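Local coordinates for cobalamin biosynthesis protein CobN (Mycobacterium tuberculosis, PDB 7C6O), which is the large, catalytic subunit of cobaltochelatase, the enzyme that inserts cobalt into the corrin ring during cobalamin biosynthesis, at residues 288-293 and 304-309; 325-330 and 337-342; 860-865 and 1104-1109; 1054-1059 and 1094-1099. All coordinates share one frame; numbering follows the deposited sequence.

Interaction 1: 288-293 and 304-309; sequences CLTSPR and SPLDVA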
loop_
_atom_site.group_PDB
_atom_site.type_symbol
_atom_site.label_atom_id
_atom_site.label_comp_id
_atom_site.label_asym_id
_atom_site.label_seq_id
_atom_site.Cartn_x
_atom_site.Cartn_y
_atom_site.Cartn_z
ATOM N N CYS A 288 6.647 15.357 12.165
ATOM C CA CYS A 288 7.006 16.767 12.304
ATOM C C CYS A 288 7.201 17.296 10.888
ATOM O O CYS A 288 8.277 17.136 10.305
ATOM C CB CYS A 288 8.266 16.939 13.144
ATOM S SG CYS A 288 8.124 16.298 14.819
ATOM N N LEU A 289 6.163 17.913 10.335
ATOM C CA LEU A 289 6.179 18.254 8.922
ATOM C C LEU A 289 7.167 19.377 8.643
ATOM O O LEU A 289 7.289 20.331 9.416
ATOM C CB LEU A 289 4.782 18.656 8.454
ATOM C CG LEU A 289 3.689 17.613 8.695
ATOM C CD1 LEU A 289 2.451 17.938 7.877
ATOM C CD2 LEU A 289 4.197 16.214 8.377
ATOM N N THR A 290 7.887 19.248 7.529
ATOM C CA THR A 290 8.749 20.314 7.033
ATOM C C THR A 290 7.988 21.325 6.188
ATOM O O THR A 290 8.593 22.036 5.377
ATOM C CB THR A 290 9.911 19.725 6.229
ATOM O OG1 THR A 290 9.402 19.026 5.090
ATOM C CG2 THR A 290 10.710 18.762 7.087
ATOM N N SER A 291 6.672 21.388 6.363
ATOM C CA SER A 291 5.776 22.311 5.691
ATOM C C SER A 291 4.897 22.991 6.730
ATOM O O SER A 291 4.678 22.440 7.815
ATOM C CB SER A 291 4.909 21.578 4.656
ATOM O OG SER A 291 4.364 20.392 5.206
ATOM N N PRO A 292 4.393 24.189 6.439
ATOM C CA PRO A 292 3.651 24.943 7.458
ATOM C C PRO A 292 2.274 24.351 7.724
ATOM O O PRO A 292 1.676 23.678 6.882
ATOM C CB PRO A 292 3.541 26.344 6.849
ATOM C CG PRO A 292 3.604 26.111 5.378
ATOM C CD PRO A 292 4.547 24.955 5.189
ATOM N N ARG A 293 1.765 24.634 8.925
ATOM C CA ARG A 293 0.499 24.040 9.345
ATOM C C ARG A 293 -0.672 24.521 8.495
ATOM O O ARG A 293 -1.601 23.747 8.237
ATOM C CB ARG A 293 0.235 24.338 10.821
ATOM C CG ARG A 293 -0.981 23.605 11.381
ATOM C CD ARG A 293 -1.241 23.980 12.828
ATOM N NE ARG A 293 -2.347 23.218 13.404
ATOM C CZ ARG A 293 -3.626 23.567 13.307
ATOM N NH1 ARG A 293 -3.970 24.667 12.649
ATOM N NH2 ARG A 293 -4.565 22.814 13.863
ATOM N N SER A 304 4.155 16.642 2.283
ATOM C CA SER A 304 4.955 16.871 1.096
ATOM C C SER A 304 5.558 15.549 0.625
ATOM O O SER A 304 5.724 14.617 1.416
ATOM C CB SER A 304 6.067 17.873 1.390
ATOM O OG SER A 304 7.033 17.291 2.247
ATOM N N PRO A 305 5.896 15.444 -0.664
ATOM C CA PRO A 305 6.583 14.227 -1.135
ATOM C C PRO A 305 7.845 13.901 -0.350
ATOM O O PRO A 305 8.140 12.719 -0.131
ATOM C CB PRO A 305 6.883 14.554 -2.605
ATOM C CG PRO A 305 5.793 15.507 -2.995
ATOM C CD PRO A 305 5.561 16.356 -1.771
ATOM N N LEU A 306 8.595 14.916 0.091
ATOM C CA LEU A 306 9.771 14.656 0.916
ATOM C C LEU A 306 9.385 14.008 2.239
ATOM O O LEU A 306 10.038 13.057 2.690
ATOM C CB LEU A 306 10.540 15.955 1.165
ATOM C CG LEU A 306 11.445 15.969 2.402
ATOM C CD1 LEU A 306 12.644 15.044 2.222
ATOM C CD2 LEU A 306 11.893 17.387 2.737
ATOM N N ASP A 307 8.328 14.509 2.880
ATOM C CA ASP A 307 7.933 13.962 4.173
ATOM C C ASP A 307 7.327 12.569 4.040
ATOM O O ASP A 307 7.488 11.743 4.944
ATOM C CB ASP A 307 6.962 14.913 4.871
ATOM C CG ASP A 307 7.656 16.155 5.409
ATOM O OD1 ASP A 307 8.895 16.252 5.270
ATOM O OD2 ASP A 307 6.965 17.029 5.970
ATOM N N VAL A 308 6.641 12.287 2.928
ATOM C CA VAL A 308 6.130 10.937 2.693
ATOM C C VAL A 308 7.274 9.933 2.699
ATOM O O VAL A 308 7.211 8.890 3.361
ATOM C CB VAL A 308 5.346 10.876 1.369
ATOM C CG1 VAL A 308 5.039 9.422 1.002
ATOM C CG2 VAL A 308 4.069 11.692 1.465
ATOM N N ALA A 309 8.348 10.243 1.968
ATOM C CA ALA A 309 9.473 9.322 1.862
ATOM C C ALA A 309 10.247 9.231 3.174
ATOM O O ALA A 309 10.532 8.132 3.662
ATOM C CB ALA A 309 10.397 9.760 0.724
HETATM O O HOH W 1 8.466 19.642 2.898
HETATM O O HOH W 2 4.693 17.791 4.800
#
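T290 and D307 meet where the end of strand 283-289 faces the first turn of helix 305-313, and their polar atoms carry the tight part of the contact. One oxygen of the carboxylate, OD2, takes the backbone hydrogen of T290 on its syn lone pair, T290 N to D307 OD2 being 2.9 Å with an N-H...O angle of 155°. The other oxygen faces the hydroxyl: T290 OG1 lies 2.8 Å from D307 OD1. That hydroxyl sits between its own backbone N and carbonyl carbon (chi1 62°), which brings OG1 round to the carboxylate. L289 adds carbon beside the pair, its CB 3.7 Å from D307 OD2.

The start of the helix is capped from within its own segment. S304 is the N-cap residue, and its OG accepts from D307 N at 3.1 Å, so a small hydroxyl residue suits the place; P305, having no N-H to satisfy, fits the first turn.

Toward S291 and S304 the contact loosens and water does the joining. One molecule bridges T290 OG1 and S304 OG; it may compete with D307 OD1 for the threonine's one proton, whose place is not settled. A second gathers three partners: it accepts from S304 N, bonds to S291 OG, and donates to D307 OD2 at 2.7 Å. L306 CD2 reaches no nearer than 3.8 Å to T290 OG1.

Both carboxylate oxygens thus face T290, OD2 bonded to its N and to a water, OD1 close to the hydroxyl. With N-H groups at a helix start nearby, the negative charge is probably stabilised.

Interaction 2: 325-330 and 337-342; sequences PFSFKE and ISYVAD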
loop_
_atom_site.group_PDB
_atom_site.type_symbol
_atom_site.label_atom_id
_atom_site.label_comp_id
_atom_site.label_asym_id
_atom_site.label_seq_id
_atom_site.Cartn_x
_atom_site.Cartn_y
_atom_site.Cartn_z
ATOM N N PRO A 325 0.770 14.172 12.399
ATOM C CA PRO A 325 1.697 15.296 12.616
ATOM C C PRO A 325 1.319 16.090 13.858
ATOM O O PRO A 325 0.185 16.553 13.988
ATOM C CB PRO A 325 1.537 16.149 11.350
ATOM C CG PRO A 325 0.658 15.350 10.416
ATOM C CD PRO A 325 -0.154 14.455 11.290
ATOM N N PHE A 326 2.274 16.247 14.778
ATOM C CA PHE A 326 2.042 17.053 15.968
ATOM C C PHE A 326 2.808 18.370 15.970
ATOM O O PHE A 326 2.611 19.177 16.884
ATOM C CB PHE A 326 2.391 16.261 17.238
ATOM C CG PHE A 326 3.867 16.093 17.472
ATOM C CD1 PHE A 326 4.568 15.071 16.855
ATOM C CD2 PHE A 326 4.548 16.944 18.331
ATOM C CE1 PHE A 326 5.922 14.908 17.076
ATOM C CE2 PHE A 326 5.904 16.786 18.556
ATOM C CZ PHE A 326 6.593 15.769 17.929
ATOM N N SER A 327 3.673 18.610 14.984
ATOM C CA SER A 327 4.358 19.890 14.871
ATOM C C SER A 327 4.601 20.186 13.399
ATOM O O SER A 327 4.593 19.287 12.555
ATOM C CB SER A 327 5.679 19.911 15.653
ATOM O OG SER A 327 6.665 19.120 15.022
ATOM N N PHE A 328 4.806 21.468 13.100
ATOM C CA PHE A 328 4.873 21.945 11.726
ATOM C C PHE A 328 5.953 23.007 11.603
ATOM O O PHE A 328 6.123 23.843 12.495
ATOM C CB PHE A 328 3.517 22.507 11.271
ATOM C CG PHE A 328 2.388 21.519 11.394
ATOM C CD1 PHE A 328 2.016 20.731 10.315
ATOM C CD2 PHE A 328 1.714 21.362 12.594
ATOM C CE1 PHE A 328 0.987 19.813 10.431
ATOM C CE2 PHE A 328 0.688 20.442 12.718
ATOM C CZ PHE A 328 0.324 19.669 11.635
ATOM N N LYS A 329 6.672 22.964 10.486
ATOM C CA LYS A 329 7.801 23.853 10.247
ATOM C C LYS A 329 7.296 25.247 9.899
ATOM O O LYS A 329 6.516 25.414 8.955
ATOM C CB LYS A 329 8.671 23.281 9.128
ATOM C CG LYS A 329 9.757 24.197 8.593
ATOM C CD LYS A 329 10.717 23.401 7.713
ATOM C CE LYS A 329 11.706 24.291 6.984
ATOM N NZ LYS A 329 11.051 25.122 5.937
ATOM N N GLU A 330 7.729 26.244 10.663
ATOM C CA GLU A 330 7.378 27.635 10.418
ATOM C C GLU A 330 8.653 28.457 10.286
ATOM O O GLU A 330 9.647 28.191 10.969
ATOM C CB GLU A 330 6.492 28.185 11.539
ATOM C CG GLU A 330 5.264 27.322 11.843
ATOM C CD GLU A 330 4.258 27.280 10.700
ATOM O OE1 GLU A 330 4.266 28.200 9.856
ATOM O OE2 GLU A 330 3.451 26.324 10.650
ATOM N N ILE A 337 14.171 28.759 11.178
ATOM C CA ILE A 337 13.132 27.739 11.219
ATOM C C ILE A 337 12.804 27.410 12.666
ATOM O O ILE A 337 13.700 27.323 13.518
ATOM C CB ILE A 337 13.584 26.479 10.456
ATOM C CG1 ILE A 337 13.910 26.827 9.003
ATOM C CG2 ILE A 337 12.526 25.389 10.534
ATOM C CD1 ILE A 337 14.687 25.747 8.281
ATOM N N SER A 338 11.518 27.226 12.947
ATOM C CA SER A 338 11.060 26.741 14.237
ATOM C C SER A 338 9.918 25.762 14.013
ATOM O O SER A 338 9.122 25.919 13.085
ATOM C CB SER A 338 10.605 27.889 15.147
ATOM O OG SER A 338 10.094 27.394 16.371
ATOM N N TYR A 339 9.854 24.739 14.858
ATOM C CA TYR A 339 8.779 23.757 14.804
ATOM C C TYR A 339 7.754 24.091 15.880
ATOM O O TYR A 339 8.081 24.119 17.071
ATOM C CB TYR A 339 9.323 22.338 14.971
ATOM C CG TYR A 339 9.967 21.810 13.707
ATOM C CD1 TYR A 339 11.321 22.000 13.459
ATOM C CD2 TYR A 339 9.214 21.136 12.752
ATOM C CE1 TYR A 339 11.909 21.525 12.302
ATOM C CE2 TYR A 339 9.794 20.656 11.592
ATOM C CZ TYR A 339 11.141 20.854 11.372
ATOM O OH TYR A 339 11.720 20.377 10.217
ATOM N N VAL A 340 6.523 24.356 15.452
ATOM C CA VAL A 340 5.444 24.791 16.331
ATOM C C VAL A 340 4.450 23.647 16.462
ATOM O O VAL A 340 4.003 23.084 15.455
ATOM C CB VAL A 340 4.769 26.063 15.791
ATOM C CG1 VAL A 340 3.680 26.526 16.731
ATOM C CG2 VAL A 340 5.804 27.159 15.583
ATOM N N ALA A 341 4.096 23.309 17.698
ATOM C CA ALA A 341 3.297 22.123 17.962
ATOM C C ALA A 341 1.804 22.426 17.955
ATOM O O ALA A 341 1.364 23.522 18.318
ATOM C CB ALA A 341 3.687 21.500 19.302
ATOM N N ASP A 342 1.028 21.423 17.534
ATOM C CA ASP A 342 -0.426 21.443 17.578
ATOM C C ASP A 342 -0.861 20.677 18.817
ATOM O O ASP A 342 -0.715 19.445 18.850
ATOM C CB ASP A 342 -1.000 20.797 16.312
ATOM C CG ASP A 342 -2.526 20.826 16.251
ATOM O OD1 ASP A 342 -3.195 20.573 17.274
ATOM O OD2 ASP A 342 -3.060 21.087 15.152
#
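K329 and Y339 lie on one face of a β-hairpin, strands 321-331 and 337-341, whose second strand is the edge of a seven-stranded mixed sheet. They form a non-hydrogen-bonded antiparallel pair, and the lysine chain runs obliquely past the tyrosine ring, with K329 CB 3.8 Å from Y339 CE2. K329 has CG opposite its own backbone N (chi1 170°) and stays extended as far as CE. This carries its methylenes on to I337, where CE comes 3.6 Å from I337 CD1. A long aliphatic stem suits this partly exposed edge, because its methylenes can pack as hydrocarbon. S327, small enough for the close approach to A341, shares this face; its buried OG has no polar partner.

On the other face E330 and V340 cross at about a right angle, E330 CG to V340 CG2 being 3.8 Å. The glutamate bends at chi2, and its OE2 accepts from the backbone N of R293. Further along, F328 and D342 lie side by side, ring and carboxylate planes 52° apart; the methylene of D342 meets the ring at its edge, while the carboxylate itself is held by R293 in a salt bridge.

Between the faces, five backbone hydrogen bonds join the strands. The two of the E330-S338 pair run nearly along the C=O axis, whereas D342 N approaches F326 O at 2.8 Å from above the carbonyl plane, 39° out of it.

Interaction 3: 860-865 and 1104-1109; sequences VALADS and DAIRTR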
loop_
_atom_site.group_PDB
_atom_site.type_symbol
_atom_site.label_atom_id
_atom_site.label_comp_id
_atom_site.label_asym_id
_atom_site.label_seq_id
_atom_site.Cartn_x
_atom_site.Cartn_y
_atom_site.Cartn_z
ATOM N N VAL A 860 9.111 -2.182 -20.439
ATOM C CA VAL A 860 9.420 -2.171 -21.867
ATOM C C VAL A 860 8.836 -3.404 -22.544
ATOM O O VAL A 860 8.248 -3.318 -23.630
ATOM C CB VAL A 860 10.942 -2.070 -22.086
ATOM C CG1 VAL A 860 11.287 -2.308 -23.551
ATOM C CG2 VAL A 860 11.459 -0.711 -21.631
ATOM N N ALA A 861 8.980 -4.569 -21.910
ATOM C CA ALA A 861 8.409 -5.792 -22.465
ATOM C C ALA A 861 6.887 -5.723 -22.503
ATOM O O ALA A 861 6.266 -6.169 -23.475
ATOM C CB ALA A 861 8.880 -7.004 -21.661
ATOM N N LEU A 862 6.268 -5.168 -21.458
ATOM C CA LEU A 862 4.818 -4.987 -21.465
ATOM C C LEU A 862 4.391 -4.064 -22.601
ATOM O O LEU A 862 3.445 -4.363 -23.338
ATOM C CB LEU A 862 4.347 -4.438 -20.115
ATOM C CG LEU A 862 4.294 -5.427 -18.948
ATOM C CD1 LEU A 862 4.256 -4.693 -17.616
ATOM C CD2 LEU A 862 3.084 -6.350 -19.080
ATOM N N ALA A 863 5.083 -2.932 -22.756
ATOM C CA ALA A 863 4.778 -2.012 -23.848
ATOM C C ALA A 863 4.962 -2.685 -25.203
ATOM O O ALA A 863 4.075 -2.628 -26.062
ATOM C CB ALA A 863 5.656 -0.764 -23.742
ATOM N N ASP A 864 6.114 -3.328 -25.412
ATOM C CA ASP A 864 6.375 -3.979 -26.694
ATOM C C ASP A 864 5.346 -5.063 -26.986
ATOM O O ASP A 864 4.890 -5.206 -28.126
ATOM C CB ASP A 864 7.783 -4.572 -26.708
ATOM C CG ASP A 864 8.863 -3.515 -26.810
ATOM O OD1 ASP A 864 8.529 -2.338 -27.072
ATOM O OD2 ASP A 864 10.048 -3.864 -26.624
ATOM N N SER A 865 4.967 -5.834 -25.962
ATOM C CA SER A 865 4.028 -6.932 -26.159
ATOM C C SER A 865 2.633 -6.414 -26.485
ATOM O O SER A 865 1.939 -6.978 -27.341
ATOM C CB SER A 865 4.004 -7.817 -24.910
ATOM O OG SER A 865 3.142 -8.926 -25.072
ATOM N N ASP A 1104 10.153 -12.734 -16.750
ATOM C CA ASP A 1104 10.949 -13.277 -17.841
ATOM C C ASP A 1104 10.097 -13.936 -18.920
ATOM O O ASP A 1104 10.648 -14.546 -19.842
ATOM C CB ASP A 1104 11.978 -14.275 -17.301
ATOM C CG ASP A 1104 11.379 -15.262 -16.318
ATOM O OD1 ASP A 1104 10.157 -15.193 -16.063
ATOM O OD2 ASP A 1104 12.136 -16.106 -15.795
ATOM N N ALA A 1105 8.777 -13.827 -18.829
ATOM C CA ALA A 1105 7.870 -14.356 -19.837
ATOM C C ALA A 1105 6.628 -13.469 -19.894
ATOM O O ALA A 1105 5.501 -13.899 -19.665
ATOM C CB ALA A 1105 7.517 -15.812 -19.540
ATOM N N ILE A 1106 6.824 -12.189 -20.209
ATOM C CA ILE A 1106 5.704 -11.261 -20.271
ATOM C C ILE A 1106 4.890 -11.531 -21.529
ATOM O O ILE A 1106 5.440 -11.664 -22.630
ATOM C CB ILE A 1106 6.206 -9.811 -20.210
ATOM C CG1 ILE A 1106 6.573 -9.458 -18.768
ATOM C CG2 ILE A 1106 5.159 -8.848 -20.751
ATOM C CD1 ILE A 1106 7.141 -8.088 -18.605
ATOM N N ARG A 1107 3.574 -11.638 -21.364
ATOM C CA ARG A 1107 2.656 -11.942 -22.450
ATOM C C ARG A 1107 1.458 -11.005 -22.381
ATOM O O ARG A 1107 1.106 -10.500 -21.312
ATOM C CB ARG A 1107 2.174 -13.402 -22.387
ATOM C CG ARG A 1107 3.270 -14.438 -22.590
ATOM C CD ARG A 1107 2.982 -15.692 -21.778
ATOM N NE ARG A 1107 3.091 -15.434 -20.343
ATOM C CZ ARG A 1107 2.564 -16.207 -19.397
ATOM N NH1 ARG A 1107 1.878 -17.292 -19.730
ATOM N NH2 ARG A 1107 2.718 -15.890 -18.117
ATOM N N THR A 1108 0.837 -10.778 -23.534
ATOM C CA THR A 1108 -0.369 -9.971 -23.638
ATOM C C THR A 1108 -1.480 -10.818 -24.241
ATOM O O THR A 1108 -1.257 -11.557 -25.206
ATOM C CB THR A 1108 -0.132 -8.720 -24.500
ATOM O OG1 THR A 1108 0.894 -7.917 -23.904
ATOM C CG2 THR A 1108 -1.405 -7.888 -24.621
ATOM N N ARG A 1109 -2.670 -10.728 -23.656
ATOM C CA ARG A 1109 -3.836 -11.396 -24.208
ATOM C C ARG A 1109 -5.033 -10.468 -24.080
ATOM O O ARG A 1109 -4.998 -9.475 -23.348
ATOM C CB ARG A 1109 -4.096 -12.744 -23.516
ATOM C CG ARG A 1109 -4.363 -12.660 -22.028
ATOM C CD ARG A 1109 -4.413 -14.061 -21.417
ATOM N NE ARG A 1109 -3.100 -14.698 -21.407
ATOM C CZ ARG A 1109 -2.288 -14.729 -20.352
ATOM N NH1 ARG A 1109 -2.654 -14.169 -19.207
ATOM N NH2 ARG A 1109 -1.109 -15.327 -20.441
HETATM O O HOH W 3 1.223 -5.822 -22.161
HETATM O O HOH W 4 4.802 -10.940 -25.600
#
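Helix segment 860-865 and strand segment 1107-1109 run in roughly the same direction, their axes 39° apart and 7.9 Å from each other at closest approach. The backbones come nearest at S865 and T1108, whose CA atoms are 5.9 Å apart, and at L862 and I1106. In the helix A861, L862 and S865 do the touching, the spacing that puts side chains on one flank.

I1106 carries the apolar half. Its CG2 branch meets L862 CD2 at 3.7 Å, while its CD1 lies between the two helix residues, 3.7 Å from A861 CB and 3.9 Å from L862 CG. The leucine and isoleucine side chains cross at about a right angle. Alanine lets the isoleucine come close to the helix, and a branched residue can touch both helix side chains at once.

This is helix-on-sheet packing: helix 853-874 lies against strand 1107-1110, the outermost strand of an eight-stranded mixed sheet. Past I1106, where the strand begins, the contact turns polar. S865 OG and T1108 OG1 are hydrogen-bonded at 2.7 Å, and either may be the donor. With OG opposite its backbone N (chi1 -178°), S865 extends it to the T1108 hydroxyl. Each hydroxyl has a water as well: one water donates to L862 O and pairs with T1108 OG1, while another donates to I1106 O and lies 2.7 Å from S865 OG. R1107 turns its CB from the helix; its NE bonds back to A1105 O, and its NH2 forms a salt bridge with D1099.

Interaction 4: 1054-1059 and 1094-1099; sequences IAVAAK and AAYIGD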
loop_
_atom_site.group_PDB
_atom_site.type_symbol
_atom_site.label_atom_id
_atom_site.label_comp_id
_atom_site.label_asym_id
_atom_site.label_seq_id
_atom_site.Cartn_x
_atom_site.Cartn_y
_atom_site.Cartn_z
ATOM N N ILE A 1054 -8.856 6.564 -26.556
ATOM C CA ILE A 1054 -8.272 5.309 -26.093
ATOM C C ILE A 1054 -8.585 4.202 -27.087
ATOM O O ILE A 1054 -9.754 3.884 -27.341
ATOM C CB ILE A 1054 -8.779 4.960 -24.691
ATOM C CG1 ILE A 1054 -8.274 5.985 -23.674
ATOM C CG2 ILE A 1054 -8.341 3.546 -24.310
ATOM C CD1 ILE A 1054 -8.825 5.777 -22.273
ATOM N N ALA A 1055 -7.536 3.609 -27.655
ATOM C CA ALA A 1055 -7.689 2.490 -28.576
ATOM C C ALA A 1055 -7.587 1.143 -27.875
ATOM O O ALA A 1055 -8.229 0.177 -28.309
ATOM C CB ALA A 1055 -6.635 2.574 -29.685
ATOM N N VAL A 1056 -6.791 1.057 -26.810
ATOM C CA VAL A 1056 -6.636 -0.159 -26.018
ATOM C C VAL A 1056 -6.775 0.211 -24.551
ATOM O O VAL A 1056 -6.020 1.053 -24.051
ATOM C CB VAL A 1056 -5.276 -0.841 -26.240
ATOM C CG1 VAL A 1056 -5.353 -2.303 -25.835
ATOM C CG2 VAL A 1056 -4.800 -0.682 -27.661
ATOM N N ALA A 1057 -7.709 -0.432 -23.857
ATOM C CA ALA A 1057 -7.803 -0.321 -22.405
ATOM C C ALA A 1057 -7.055 -1.496 -21.787
ATOM O O ALA A 1057 -7.424 -2.654 -22.006
ATOM C CB ALA A 1057 -9.261 -0.295 -21.951
ATOM N N ALA A 1058 -6.004 -1.204 -21.026
ATOM C CA ALA A 1058 -5.106 -2.237 -20.535
ATOM C C ALA A 1058 -5.092 -2.275 -19.013
ATOM O O ALA A 1058 -5.217 -1.247 -18.343
ATOM C CB ALA A 1058 -3.679 -2.023 -21.058
ATOM N N LYS A 1059 -4.943 -3.485 -18.480
ATOM C CA LYS A 1059 -4.706 -3.715 -17.064
ATOM C C LYS A 1059 -3.727 -4.870 -16.945
ATOM O O LYS A 1059 -3.816 -5.841 -17.699
ATOM C CB LYS A 1059 -6.000 -4.043 -16.304
ATOM C CG LYS A 1059 -5.792 -4.282 -14.810
ATOM C CD LYS A 1059 -5.314 -3.012 -14.123
ATOM C CE LYS A 1059 -4.997 -3.240 -12.650
ATOM N NZ LYS A 1059 -3.680 -3.908 -12.416
ATOM N N ALA A 1094 -10.377 -1.887 -27.719
ATOM C CA ALA A 1094 -9.752 -3.160 -27.398
ATOM C C ALA A 1094 -9.449 -3.202 -25.905
ATOM O O ALA A 1094 -9.152 -2.181 -25.279
ATOM C CB ALA A 1094 -8.474 -3.354 -28.215
ATOM N N ALA A 1095 -9.561 -4.391 -25.319
ATOM C CA ALA A 1095 -9.320 -4.578 -23.891
ATOM C C ALA A 1095 -8.286 -5.682 -23.732
ATOM O O ALA A 1095 -8.567 -6.846 -24.035
ATOM C CB ALA A 1095 -10.613 -4.916 -23.149
ATOM N N TYR A 1096 -7.091 -5.318 -23.277
ATOM C CA TYR A 1096 -5.985 -6.253 -23.141
ATOM C C TYR A 1096 -5.621 -6.447 -21.676
ATOM O O TYR A 1096 -5.772 -5.539 -20.854
ATOM C CB TYR A 1096 -4.735 -5.769 -23.884
ATOM C CG TYR A 1096 -4.813 -5.797 -25.394
ATOM C CD1 TYR A 1096 -5.934 -6.284 -26.053
ATOM C CD2 TYR A 1096 -3.746 -5.343 -26.162
ATOM C CE1 TYR A 1096 -5.995 -6.308 -27.437
ATOM C CE2 TYR A 1096 -3.799 -5.360 -27.544
ATOM C CZ TYR A 1096 -4.922 -5.844 -28.175
ATOM O OH TYR A 1096 -4.969 -5.860 -29.551
ATOM N N ILE A 1097 -5.117 -7.640 -21.371
ATOM C CA ILE A 1097 -4.522 -7.961 -20.080
ATOM C C ILE A 1097 -3.031 -8.172 -20.303
ATOM O O ILE A 1097 -2.633 -9.030 -21.101
ATOM C CB ILE A 1097 -5.161 -9.209 -19.451
ATOM C CG1 ILE A 1097 -6.595 -8.922 -19.000
ATOM C CG2 ILE A 1097 -4.313 -9.721 -18.292
ATOM C CD1 ILE A 1097 -6.688 -7.949 -17.849
ATOM N N GLY A 1098 -2.208 -7.392 -19.612
ATOM C CA GLY A 1098 -0.779 -7.638 -19.626
ATOM C C GLY A 1098 -0.389 -8.575 -18.502
ATOM O O GLY A 1098 -0.615 -8.266 -17.330
ATOM N N ASP A 1099 0.183 -9.729 -18.833
ATOM C CA ASP A 1099 0.529 -10.742 -17.840
ATOM C C ASP A 1099 1.990 -10.549 -17.448
ATOM O O ASP A 1099 2.898 -10.971 -18.168
ATOM C CB ASP A 1099 0.271 -12.146 -18.385
ATOM C CG ASP A 1099 0.452 -13.233 -17.332
ATOM O OD1 ASP A 1099 0.939 -12.933 -16.221
ATOM O OD2 ASP A 1099 0.101 -14.399 -17.620
#
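A β-α-β unit, strand 1056-1061, helix 1072-1089 and strand 1094-1099, brings V1056 and A1094 side by side as the first of four parallel bridges. The strand segments run 22° from parallel with axes 4.5 Å apart. Hydrogen bonds alternate in the parallel manner, every second residue of the first strand bonding to two on the other: A1057 gives its N to A1094 O at 2.7 Å and receives Y1096 N on its O at 3.0 Å. K1059 repeats this, donating to Y1096 O and accepting from G1098 N. One step before the strand, A1055 O takes A1094 N less straightly, with an N-H...O angle of 137°.

V1056, A1058, A1094 and Y1096 share one face of the sheet. There V1056 CG1 sits over a face of the Y1096 ring, 3.7 Å from its centroid, a CH-pi contact. The valine has CG1 swung opposite its backbone N (chi1 -159°), which takes that methyl across to the tyrosine of the next strand. A branched residue supplies the methyl, and the small A1094 packs beside it, its CB 4.1 Å from V1056 CG1. Helix 853-874 covers this face, with Y870 on V1056 and R869 on Y1096.

The connecting helix 1072-1089 lies on the other side, where A1057 meets M1081 and V1082. The small alanine lets the helix side chains come close to the strand. On this face I1097 CD1 lies 3.6 Å from K1059 O, and the lysine leads away to a cation-pi contact with W886.

In the fold
Interactions 1 and 2 belong to one sheet: strands 283-289 and 321-331 are neighbours in it, and R293 ties the two contacts together. Interactions 3 and 4 share the other sheet, where strands 1094-1099 and 1107-1110 are adjacent and D1099 makes the tie. The two groups stand well apart, interactions 2 and 4 having centres about 46 Å from each other. Interaction 4 is the buried one, made of backbone bonds and apolar side chains; interaction 3 lies at the surface, and both it and the partly buried interaction 1 include water bridges. Interaction 2, also partly buried, is an edge hairpin held by backbone bonds, with side chains packed on both faces.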